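Local coordinates for protein fusarinine C esterase sidJ (Aspergillus fumigatus, PDB 6GUP) that hydrolyses the ester bonds of the fungal siderophore fusarinine C, yielding fusarinine and iron, while sparing triacetylfusarinine C, at residues 158-163 and 272-277; 278-283 and 313-318. One frame throughout, in Å; residues are numbered along the deposited sequence.

Contact 1: 158-163 and 272-277; sequences DGAIMQ and GLLRGK
D158 and R275 meet side by side, and their first torsions set where each CG starts. D158 has CG anti to its carbonyl carbon (chi1 -62°). R275 has CG between the backbone N and the carbonyl carbon (chi1 54°), and from there the extended chain carries NE alongside D158. The site is at the start of strand 159-163, an inner strand of the alpha/beta-hydrolase sheet, where loop 272-277 meets it. The two side chains point the same way. They form a salt bridge, R275 NE to D158 OD1 at 3.2 Å. NE comes from above the carboxylate plane, and the bond is bent. The other oxygen, OD2, accepts from the backbone N of I117, so D158 also ties to the neighbouring strand.

Next to the charged pair the backbones come close. G276 CA lies 3.5 Å from D158 O, a CA-H...O contact. L274 CD1 packs on the backbone of G159 and lies 4.0 Å from A160 CB. L133 of helix 125-134 touches both L274 and A160. A160 N donates to K277 O at 3.2 Å. Y348 OH is hydrogen-bonded to the same two atoms. One water bridges the backbones, donating to D158 O and accepting from K277 N, 2.9 Å from each.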
ATOM      1  N   ASP A 158     -11.065  -5.594 -23.178  1.00 33.65           N
ATOM      2  CA  ASP A 158     -10.640  -6.012 -24.520  1.00 34.52           C
ATOM      3  C   ASP A 158      -9.682  -7.205 -24.464  1.00 34.41           C
ATOM      4  O   ASP A 158      -9.440  -7.855 -25.481  1.00 34.28           O
ATOM      5  CB  ASP A 158      -9.982  -4.850 -25.264  1.00 36.11           C
ATOM      6  CG  ASP A 158     -10.927  -3.684 -25.467  1.00 38.49           C
ATOM      7  OD1 ASP A 158     -11.810  -3.777 -26.343  1.00 40.35           O
ATOM      8  OD2 ASP A 158     -10.788  -2.677 -24.742  1.00 38.78           O
ATOM      9  N   GLY A 159      -9.128  -7.478 -23.283  1.00 33.75           N
ATOM     10  CA  GLY A 159      -8.267  -8.635 -23.073  1.00 33.00           C
ATOM     11  C   GLY A 159      -8.097  -8.963 -21.602  1.00 31.97           C
ATOM     12  O   GLY A 159      -8.361  -8.125 -20.735  1.00 30.69           O
ATOM     13  N   ALA A 160      -7.663 -10.191 -21.327  1.00 30.77           N
ATOM     14  CA  ALA A 160      -7.388 -10.634 -19.963  1.00 32.06           C
ATOM     15  C   ALA A 160      -6.239 -11.639 -19.950  1.00 32.05           C
ATOM     16  O   ALA A 160      -6.243 -12.599 -20.719  1.00 31.49           O
ATOM     17  CB  ALA A 160      -8.635 -11.243 -19.344  1.00 31.94           C
ATOM     18  N   ILE A 161      -5.254 -11.397 -19.086  1.00 31.40           N
ATOM     19  CA  ILE A 161      -4.088 -12.272 -18.947  1.00 30.93           C
ATOM     20  C   ILE A 161      -3.975 -12.709 -17.485  1.00 30.26           C
ATOM     21  O   ILE A 161      -4.174 -11.902 -16.576  1.00 29.40           O
ATOM     22  CB  ILE A 161      -2.779 -11.572 -19.398  1.00 31.76           C
ATOM     23  CG1 ILE A 161      -2.891 -11.082 -20.851  1.00 31.93           C
ATOM     24  CG2 ILE A 161      -1.585 -12.518 -19.270  1.00 31.41           C
ATOM     25  CD1 ILE A 161      -1.829 -10.080 -21.253  1.00 32.16           C
ATOM     26  N   MET A 162      -3.661 -13.987 -17.270  1.00 29.97           N
ATOM     27  CA  MET A 162      -3.381 -14.521 -15.936  1.00 30.98           C
ATOM     28  C   MET A 162      -2.019 -15.205 -15.953  1.00 30.44           C
ATOM     29  O   MET A 162      -1.834 -16.211 -16.639  1.00 30.57           O
ATOM     30  CB  MET A 162      -4.467 -15.510 -15.503  1.00 32.28           C
ATOM     31  CG  MET A 162      -5.871 -14.927 -15.500  1.00 34.01           C
ATOM     32  SD  MET A 162      -7.039 -15.851 -14.478  1.00 38.21           S
ATOM     33  CE  MET A 162      -7.274 -17.336 -15.446  1.00 37.18           C
ATOM     34  N   GLN A 163      -1.068 -14.646 -15.208  1.00 30.05           N
ATOM     35  CA  GLN A 163       0.298 -15.161 -15.151  1.00 31.61           C
ATOM     36  C   GLN A 163       0.493 -15.945 -13.857  1.00 32.98           C
ATOM     37  O   GLN A 163       0.339 -15.393 -12.766  1.00 34.25           O
ATOM     38  CB  GLN A 163       1.294 -14.002 -15.239  1.00 32.27           C
ATOM     39  CG  GLN A 163       2.754 -14.422 -15.367  1.00 34.27           C
ATOM     40  CD  GLN A 163       3.443 -14.670 -14.033  1.00 36.28           C
ATOM     41  OE1 GLN A 163       3.263 -13.918 -13.078  1.00 38.96           O
ATOM     42  NE2 GLN A 163       4.243 -15.727 -13.969  1.00 36.35           N
ATOM     43  N   GLY A 272     -20.336 -11.349 -19.929  1.00 39.63           N
ATOM     44  CA  GLY A 272     -20.099 -10.423 -21.040  1.00 40.33           C
ATOM     45  C   GLY A 272     -19.090  -9.319 -20.768  1.00 40.63           C
ATOM     46  O   GLY A 272     -19.210  -8.225 -21.324  1.00 41.82           O
ATOM     47  N   LEU A 273     -18.093  -9.605 -19.928  1.00 39.51           N
ATOM     48  CA  LEU A 273     -17.065  -8.623 -19.560  1.00 39.33           C
ATOM     49  C   LEU A 273     -15.691  -8.909 -20.180  1.00 38.38           C
ATOM     50  O   LEU A 273     -14.699  -8.284 -19.794  1.00 39.66           O
ATOM     51  CB  LEU A 273     -16.956  -8.523 -18.033  1.00 41.21           C
ATOM     52  CG  LEU A 273     -18.210  -8.027 -17.305  1.00 44.59           C
ATOM     53  CD1 LEU A 273     -18.024  -8.165 -15.805  1.00 43.49           C
ATOM     54  CD2 LEU A 273     -18.539  -6.585 -17.665  1.00 47.64           C
ATOM     55  N   LEU A 274     -15.632  -9.829 -21.146  1.00 37.34           N
ATOM     56  CA  LEU A 274     -14.418 -10.065 -21.927  1.00 35.98           C
ATOM     57  C   LEU A 274     -14.762 -10.131 -23.413  1.00 38.23           C
ATOM     58  O   LEU A 274     -15.135 -11.191 -23.922  1.00 37.71           O
ATOM     59  CB  LEU A 274     -13.718 -11.355 -21.471  1.00 33.31           C
ATOM     60  CG  LEU A 274     -12.429 -11.774 -22.193  1.00 32.82           C
ATOM     61  CD1 LEU A 274     -11.395 -10.656 -22.207  1.00 32.75           C
ATOM     62  CD2 LEU A 274     -11.844 -13.024 -21.548  1.00 31.93           C
ATOM     63  N   ARG A 275     -14.645  -8.991 -24.097  1.00 40.56           N
ATOM     64  CA  ARG A 275     -14.763  -8.941 -25.563  1.00 43.27           C
ATOM     65  C   ARG A 275     -13.373  -9.095 -26.194  1.00 40.70           C
ATOM     66  O   ARG A 275     -12.848  -8.195 -26.854  1.00 41.01           O
ATOM     67  CB  ARG A 275     -15.505  -7.683 -26.053  1.00 47.60           C
ATOM     68  CG  ARG A 275     -14.981  -6.334 -25.576  1.00 53.32           C
ATOM     69  CD  ARG A 275     -15.373  -5.229 -26.548  1.00 58.16           C
ATOM     70  NE  ARG A 275     -14.984  -3.901 -26.072  1.00 59.29           N
ATOM     71  CZ  ARG A 275     -15.660  -3.158 -25.192  1.00 59.63           C
ATOM     72  NH1 ARG A 275     -16.799  -3.585 -24.644  1.00 58.94           N
ATOM     73  NH2 ARG A 275     -15.186  -1.962 -24.847  1.00 60.89           N
ATOM     74  N   GLY A 276     -12.800 -10.275 -25.983  1.00 39.26           N
ATOM     75  CA  GLY A 276     -11.439 -10.588 -26.400  1.00 38.66           C
ATOM     76  C   GLY A 276     -11.036 -11.959 -25.893  1.00 36.81           C
ATOM     77  O   GLY A 276     -11.898 -12.795 -25.605  1.00 35.60           O
ATOM     78  N   LYS A 277      -9.729 -12.181 -25.760  1.00 36.02           N
ATOM     79  CA  LYS A 277      -9.189 -13.496 -25.409  1.00 37.04           C
ATOM     80  C   LYS A 277      -8.684 -13.559 -23.968  1.00 35.12           C
ATOM     81  O   LYS A 277      -8.216 -12.557 -23.426  1.00 35.61           O
ATOM     82  CB  LYS A 277      -8.047 -13.874 -26.363  1.00 41.68           C
ATOM     83  CG  LYS A 277      -8.350 -13.682 -27.847  1.00 46.21           C
ATOM     84  CD  LYS A 277      -9.358 -14.696 -28.373  1.00 50.10           C
ATOM     85  CE  LYS A 277      -8.671 -15.922 -28.949  1.00 54.55           C
ATOM     86  NZ  LYS A 277      -9.577 -17.102 -28.978  1.00 54.27           N
TER
HETATM   87  O   HOH W   1      -7.936 -10.044 -26.526  1.00 39.93           O

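Contact 2: 278-283 and 313-318; sequences LMVLFS and AIWDEN
V280 and W315 form the closest side-chain contact here, with V280 CG2 3.3 Å from W315 CH2. The site is on strand 278-283 of the alpha/beta-hydrolase sheet, where the loop leading to strand 320-322 joins it by a single beta bridge, L278 with W315. The valine crosses the indole at a slant. Its CG2 also lies 3.6 Å from W315 CZ3. Further back along the strand, L278 CD2 approaches W315 CE3 at 4.2 Å. W315 has CG anti to its backbone N (chi1 -176°). Its CB points away from the strand, but the end of the side chain comes nearer to it.

Two backbone bonds hold the bridge. L278 N donates to I314 O at 3.1 Å. D316 N donates to L278 O at 2.8 Å. L278 O also sits over one face of the indole, offset toward the rim. Beside it, the CB atoms of M279 and D316 pack against each other.

The next shell fixes the loop. D307 OD1, at the end of helix 295-307, accepts from W315 N, and R303 of that helix touches the W315 side chain. V280 also packs on L299 of the helix and M162 of strand 159-163. Past the bridge the loop folds back on itself in an Asx turn: N318 N donates to D316 OD1 at 3.1 Å, from above the carboxylate plane.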
ATOM      1  N   LEU A 278      -8.793 -14.742 -23.359  1.00 33.79           N
ATOM      2  CA  LEU A 278      -8.167 -15.032 -22.067  1.00 33.17           C
ATOM      3  C   LEU A 278      -6.888 -15.827 -22.306  1.00 32.84           C
ATOM      4  O   LEU A 278      -6.951 -16.973 -22.765  1.00 32.51           O
ATOM      5  CB  LEU A 278      -9.111 -15.833 -21.162  1.00 32.40           C
ATOM      6  CG  LEU A 278      -8.536 -16.321 -19.822  1.00 33.07           C
ATOM      7  CD1 LEU A 278      -8.127 -15.153 -18.931  1.00 33.59           C
ATOM      8  CD2 LEU A 278      -9.532 -17.216 -19.104  1.00 32.23           C
ATOM      9  N   MET A 279      -5.737 -15.227 -21.999  1.00 31.86           N
ATOM     10  CA  MET A 279      -4.451 -15.925 -22.082  1.00 31.80           C
ATOM     11  C   MET A 279      -3.927 -16.274 -20.691  1.00 31.65           C
ATOM     12  O   MET A 279      -3.723 -15.390 -19.861  1.00 32.03           O
ATOM     13  CB  MET A 279      -3.409 -15.093 -22.833  1.00 32.80           C
ATOM     14  CG  MET A 279      -2.138 -15.873 -23.149  1.00 33.87           C
ATOM     15  SD  MET A 279      -1.036 -15.057 -24.316  1.00 35.65           S
ATOM     16  CE  MET A 279      -0.487 -13.664 -23.333  1.00 35.33           C
ATOM     17  N   VAL A 280      -3.714 -17.567 -20.449  1.00 31.84           N
ATOM     18  CA  VAL A 280      -3.095 -18.054 -19.217  1.00 32.83           C
ATOM     19  C   VAL A 280      -1.641 -18.434 -19.505  1.00 32.94           C
ATOM     20  O   VAL A 280      -1.368 -19.196 -20.433  1.00 31.41           O
ATOM     21  CB  VAL A 280      -3.863 -19.266 -18.645  1.00 33.92           C
ATOM     22  CG1 VAL A 280      -3.192 -19.801 -17.383  1.00 33.31           C
ATOM     23  CG2 VAL A 280      -5.304 -18.878 -18.343  1.00 34.07           C
ATOM     24  N   LEU A 281      -0.722 -17.895 -18.705  1.00 33.50           N
ATOM     25  CA  LEU A 281       0.707 -18.185 -18.826  1.00 34.90           C
ATOM     26  C   LEU A 281       1.200 -18.913 -17.579  1.00 35.31           C
ATOM     27  O   LEU A 281       1.526 -18.282 -16.569  1.00 35.79           O
ATOM     28  CB  LEU A 281       1.502 -16.892 -19.033  1.00 35.18           C
ATOM     29  CG  LEU A 281       1.177 -16.054 -20.271  1.00 34.40           C
ATOM     30  CD1 LEU A 281       1.979 -14.762 -20.247  1.00 35.41           C
ATOM     31  CD2 LEU A 281       1.446 -16.820 -21.557  1.00 33.72           C
ATOM     32  N   PHE A 282       1.235 -20.242 -17.649  1.00 36.14           N
ATOM     33  CA  PHE A 282       1.816 -21.055 -16.577  1.00 39.30           C
ATOM     34  C   PHE A 282       3.334 -20.988 -16.602  1.00 39.28           C
ATOM     35  O   PHE A 282       3.940 -20.747 -17.646  1.00 38.61           O
ATOM     36  CB  PHE A 282       1.406 -22.536 -16.683  1.00 43.08           C
ATOM     37  CG  PHE A 282       0.111 -22.899 -15.994  1.00 48.05           C
ATOM     38  CD1 PHE A 282      -0.499 -22.081 -15.031  1.00 50.66           C
ATOM     39  CD2 PHE A 282      -0.481 -24.124 -16.282  1.00 51.70           C
ATOM     40  CE1 PHE A 282      -1.677 -22.470 -14.415  1.00 53.89           C
ATOM     41  CE2 PHE A 282      -1.659 -24.514 -15.662  1.00 54.30           C
ATOM     42  CZ  PHE A 282      -2.257 -23.686 -14.731  1.00 55.73           C
ATOM     43  N   SER A 283       3.929 -21.236 -15.440  1.00 39.86           N
ATOM     44  CA  SER A 283       5.374 -21.329 -15.299  1.00 41.36           C
ATOM     45  C   SER A 283       5.757 -22.811 -15.277  1.00 42.91           C
ATOM     46  O   SER A 283       5.249 -23.575 -14.456  1.00 41.87           O
ATOM     47  CB  SER A 283       5.820 -20.610 -14.027  1.00 39.82           C
ATOM     48  OG  SER A 283       5.707 -19.207 -14.181  1.00 39.05           O
ATOM     49  N   ALA A 313     -14.948 -19.441 -28.471  1.00 39.28           N
ATOM     50  CA  ALA A 313     -13.506 -19.338 -28.714  1.00 37.84           C
ATOM     51  C   ALA A 313     -12.916 -18.186 -27.895  1.00 35.87           C
ATOM     52  O   ALA A 313     -12.196 -17.333 -28.419  1.00 35.84           O
ATOM     53  CB  ALA A 313     -13.237 -19.150 -30.200  1.00 37.96           C
ATOM     54  N   ILE A 314     -13.226 -18.184 -26.600  1.00 33.68           N
ATOM     55  CA  ILE A 314     -12.772 -17.142 -25.676  1.00 33.47           C
ATOM     56  C   ILE A 314     -11.326 -17.395 -25.248  1.00 32.27           C
ATOM     57  O   ILE A 314     -10.515 -16.474 -25.225  1.00 30.46           O
ATOM     58  CB  ILE A 314     -13.700 -17.048 -24.440  1.00 34.28           C
ATOM     59  CG1 ILE A 314     -15.101 -16.608 -24.882  1.00 34.67           C
ATOM     60  CG2 ILE A 314     -13.142 -16.071 -23.402  1.00 34.84           C
ATOM     61  CD1 ILE A 314     -16.184 -16.837 -23.855  1.00 33.98           C
ATOM     62  N   TRP A 315     -11.022 -18.640 -24.892  1.00 31.67           N
ATOM     63  CA  TRP A 315      -9.671 -19.044 -24.502  1.00 30.80           C
ATOM     64  C   TRP A 315      -8.665 -18.749 -25.615  1.00 30.86           C
ATOM     65  O   TRP A 315      -8.911 -19.070 -26.780  1.00 31.61           O
ATOM     66  CB  TRP A 315      -9.653 -20.538 -24.171  1.00 30.98           C
ATOM     67  CG  TRP A 315      -8.342 -21.056 -23.670  1.00 30.85           C
ATOM     68  CD1 TRP A 315      -7.327 -21.571 -24.419  1.00 31.00           C
ATOM     69  CD2 TRP A 315      -7.912 -21.127 -22.308  1.00 30.75           C
ATOM     70  NE1 TRP A 315      -6.286 -21.953 -23.611  1.00 30.82           N
ATOM     71  CE2 TRP A 315      -6.618 -21.693 -22.308  1.00 30.77           C
ATOM     72  CE3 TRP A 315      -8.496 -20.766 -21.084  1.00 30.39           C
ATOM     73  CZ2 TRP A 315      -5.893 -21.908 -21.129  1.00 31.28           C
ATOM     74  CZ3 TRP A 315      -7.774 -20.979 -19.911  1.00 30.68           C
ATOM     75  CH2 TRP A 315      -6.485 -21.547 -19.944  1.00 31.01           C
ATOM     76  N   ASP A 316      -7.546 -18.126 -25.249  1.00 31.02           N
ATOM     77  CA  ASP A 316      -6.466 -17.872 -26.192  1.00 31.83           C
ATOM     78  C   ASP A 316      -5.675 -19.162 -26.354  1.00 32.73           C
ATOM     79  O   ASP A 316      -5.094 -19.656 -25.385  1.00 30.66           O
ATOM     80  CB  ASP A 316      -5.549 -16.742 -25.700  1.00 31.57           C
ATOM     81  CG  ASP A 316      -4.744 -16.107 -26.827  1.00 33.51           C
ATOM     82  OD1 ASP A 316      -4.345 -16.817 -27.774  1.00 34.60           O
ATOM     83  OD2 ASP A 316      -4.512 -14.884 -26.767  1.00 35.86           O
ATOM     84  N   GLU A 317      -5.646 -19.697 -27.577  1.00 34.17           N
ATOM     85  CA  GLU A 317      -4.868 -20.906 -27.884  1.00 36.25           C
ATOM     86  C   GLU A 317      -3.369 -20.740 -27.590  1.00 34.49           C
ATOM     87  O   GLU A 317      -2.688 -21.718 -27.285  1.00 34.77           O
ATOM     88  CB  GLU A 317      -5.085 -21.355 -29.339  1.00 39.72           C
ATOM     89  CG  GLU A 317      -4.474 -20.452 -30.409  1.00 43.68           C
ATOM     90  CD  GLU A 317      -4.573 -21.038 -31.808  1.00 48.42           C
ATOM     91  OE1 GLU A 317      -3.807 -20.591 -32.688  1.00 49.40           O
ATOM     92  OE2 GLU A 317      -5.404 -21.944 -32.035  1.00 49.64           O
ATOM     93  N   ASN A 318      -2.876 -19.502 -27.672  1.00 33.68           N
ATOM     94  CA  ASN A 318      -1.491 -19.170 -27.301  1.00 34.32           C
ATOM     95  C   ASN A 318      -1.181 -19.250 -25.793  1.00 32.48           C
ATOM     96  O   ASN A 318      -0.037 -19.020 -25.395  1.00 31.83           O
ATOM     97  CB  ASN A 318      -1.107 -17.781 -27.843  1.00 37.88           C
ATOM     98  CG  ASN A 318      -1.000 -17.751 -29.360  1.00 41.04           C
ATOM     99  OD1 ASN A 318      -0.551 -18.713 -29.986  1.00 42.94           O
ATOM    100  ND2 ASN A 318      -1.405 -16.637 -29.959  1.00 41.31           N
TER

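In the fold
Contacts 1 and 2 follow one another along the chain, and their centres are 10 Å apart. K277 ends the loop of contact 1, and L278 begins the strand of contact 2. K277 NZ is hydrogen-bonded to A313 O at 2.7 Å and also to W315 O, which joins K277 to loop 313-318. Strands 159-163 and 278-283 are parallel neighbours, joined for example by L281 N and M162 O at 2.9 Å. L278 CD1 packs on A160 O. Both contacts lie near the strand starts. At the other ends, Q163 bonds H122 and H327, and S283 bonds S326. S123, H327 and D286 have the geometry of a Ser-His-Asp triad, consistent with the active site lying there.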